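Local coordinates for protein putative transcriptional regulator (Streptomyces coelicolor, PDB 2ZB9) that probably binds regulatory DNA through an N-terminal helix-turn-helix, as a TetR-family transcription regulator, at residues G89-D94 with L154-P159. Numbering follows the deposited sequence.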
loop_
_atom_site.group_PDB
_atom_site.type_symbol
_atom_site.label_atom_id
_atom_site.label_comp_id
_atom_site.label_asym_id
_atom_site.label_seq_id
_atom_site.Cartn_x
_atom_site.Cartn_y
_atom_site.Cartn_z
ATOM N N GLY A 89 -11.574 -20.200 16.411
ATOM C CA GLY A 89 -12.062 -19.621 17.649
ATOM C C GLY A 89 -10.970 -18.872 18.398
ATOM O O GLY A 89 -11.179 -18.425 19.522
ATOM N N ASP A 90 -9.797 -18.749 17.784
ATOM C CA ASP A 90 -8.673 -18.027 18.389
ATOM C C ASP A 90 -8.211 -17.009 17.347
ATOM O O ASP A 90 -7.387 -17.320 16.488
ATOM C CB ASP A 90 -7.524 -18.991 18.716
ATOM C CG ASP A 90 -6.358 -18.305 19.431
ATOM O OD1 ASP A 90 -6.079 -17.121 19.145
ATOM O OD2 ASP A 90 -5.703 -18.955 20.273
ATOM N N VAL A 91 -8.737 -15.792 17.426
ATOM C CA VAL A 91 -8.393 -14.768 16.448
ATOM C C VAL A 91 -6.903 -14.457 16.341
ATOM O O VAL A 91 -6.411 -14.186 15.253
ATOM C CB VAL A 91 -9.188 -13.459 16.701
ATOM C CG1 VAL A 91 -8.752 -12.812 18.012
ATOM C CG2 VAL A 91 -9.003 -12.510 15.525
ATOM N N ARG A 92 -6.178 -14.517 17.452
ATOM C CA ARG A 92 -4.748 -14.230 17.421
ATOM C C ARG A 92 -4.013 -15.286 16.600
ATOM O O ARG A 92 -3.260 -14.959 15.689
ATOM C CB ARG A 92 -4.174 -14.187 18.842
ATOM C CG ARG A 92 -2.706 -13.750 18.899
ATOM C CD ARG A 92 -2.152 -13.846 20.320
ATOM N NE ARG A 92 -2.911 -13.015 21.249
ATOM C CZ ARG A 92 -2.524 -11.815 21.669
ATOM N NH1 ARG A 92 -1.375 -11.303 21.247
ATOM N NH2 ARG A 92 -3.288 -11.127 22.506
ATOM N N ALA A 93 -4.248 -16.556 16.924
ATOM C CA ALA A 93 -3.612 -17.661 16.217
ATOM C C ALA A 93 -3.999 -17.700 14.747
ATOM O O ALA A 93 -3.144 -17.872 13.882
ATOM C CB ALA A 93 -3.974 -18.985 16.880
ATOM N N ASP A 94 -5.287 -17.540 14.462
ATOM C CA ASP A 94 -5.757 -17.575 13.079
ATOM C C ASP A 94 -5.180 -16.428 12.252
ATOM O O ASP A 94 -4.750 -16.625 11.113
ATOM C CB ASP A 94 -7.288 -17.535 13.032
ATOM C CG ASP A 94 -7.929 -18.713 13.747
ATOM O OD1 ASP A 94 -7.242 -19.738 13.961
ATOM O OD2 ASP A 94 -9.128 -18.625 14.081
ATOM N N LEU A 154 -17.859 -12.946 18.762
ATOM C CA LEU A 154 -17.525 -13.876 19.840
ATOM C C LEU A 154 -16.895 -13.136 21.020
ATOM O O LEU A 154 -16.532 -13.746 22.026
ATOM C CB LEU A 154 -16.556 -14.959 19.350
ATOM C CG LEU A 154 -17.003 -15.885 18.214
ATOM C CD1 LEU A 154 -15.973 -17.001 18.034
ATOM C CD2 LEU A 154 -18.370 -16.482 18.536
ATOM N N GLY A 155 -16.750 -11.820 20.883
ATOM C CA GLY A 155 -16.185 -11.011 21.950
ATOM C C GLY A 155 -14.670 -10.915 22.044
ATOM O O GLY A 155 -14.158 -10.424 23.044
ATOM N N GLN A 156 -13.945 -11.355 21.019
ATOM C CA GLN A 156 -12.483 -11.301 21.063
ATOM C C GLN A 156 -11.937 -9.965 20.569
ATOM O O GLN A 156 -10.744 -9.696 20.648
ATOM C CB GLN A 156 -11.891 -12.446 20.241
ATOM C CG GLN A 156 -12.599 -13.769 20.475
ATOM C CD GLN A 156 -11.822 -14.963 19.953
ATOM O OE1 GLN A 156 -11.250 -14.923 18.864
ATOM N NE2 GLN A 156 -11.814 -16.042 20.728
ATOM N N ILE A 157 -12.829 -9.136 20.050
ATOM C CA ILE A 157 -12.483 -7.817 19.550
ATOM C C ILE A 157 -13.559 -6.893 20.107
ATOM O O ILE A 157 -14.735 -7.248 20.101
ATOM C CB ILE A 157 -12.503 -7.786 17.991
ATOM C CG1 ILE A 157 -11.288 -8.549 17.446
ATOM C CG2 ILE A 157 -12.510 -6.334 17.482
ATOM C CD1 ILE A 157 -11.225 -8.616 15.924
ATOM N N ARG A 158 -13.164 -5.725 20.606
ATOM C CA ARG A 158 -14.140 -4.791 21.165
ATOM C C ARG A 158 -15.253 -4.573 20.152
ATOM O O ARG A 158 -15.007 -4.478 18.954
ATOM C CB ARG A 158 -13.460 -3.469 21.556
ATOM C CG ARG A 158 -12.454 -3.653 22.694
ATOM C CD ARG A 158 -11.908 -2.342 23.264
ATOM N NE ARG A 158 -10.971 -1.658 22.374
ATOM C CZ ARG A 158 -11.309 -0.678 21.544
ATOM N NH1 ARG A 158 -12.567 -0.262 21.483
ATOM N NH2 ARG A 158 -10.385 -0.097 20.786
ATOM N N PRO A 159 -16.505 -4.506 20.623
ATOM C CA PRO A 159 -17.653 -4.311 19.730
ATOM C C PRO A 159 -17.715 -2.998 18.952
ATOM O O PRO A 159 -18.373 -2.921 17.917
ATOM C CB PRO A 159 -18.853 -4.521 20.658
ATOM C CG PRO A 159 -18.333 -4.098 21.997
ATOM C CD PRO A 159 -16.934 -4.652 22.026
#
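Gln156 reads two backbone groups of 89-94 with one carboxamide, a worked example of a side-chain amide pairing with main chain. Its NE2 gives a hydrogen bond to Gly89 O at 2.7 Å, arriving 40° above that carbonyl plane, while its OE1 accepts from Val91 N at 3.0 Å. Engagement of both ends probably holds the amide in this orientation, since turning it over would set NE2 against Val91 N and OE1 against Gly89 O. The chain runs extended beyond CG (chi2 -165°), which carries the amide across to the start of helix 91-108. Were Gln156 an alanine, Gly89 O and the first-turn Val91 N would probably both lose these partners, and a gap would be likely to open beside Val91.

Two caps frame the pair. Asp90, the N-cap of the helix, accepts from Ala93 N through OD1 at 2.9 Å, and Gly155, at positive phi, closes helix 126-153 in a Schellman motif just before Gln156.

Apolar contact is slight: Val91 CG1 lies 3.9 Å from Gln156 CB as the two side chains pass in opposite directions.

Within the C-terminal TetR domain, the contact ties the start of helix 91-108 to the loop between helices 126-153 and 163-179. Val91 and Ile157 both pack on Ala151 of helix 126-153, and Asp94 forms a salt bridge to its Arg147.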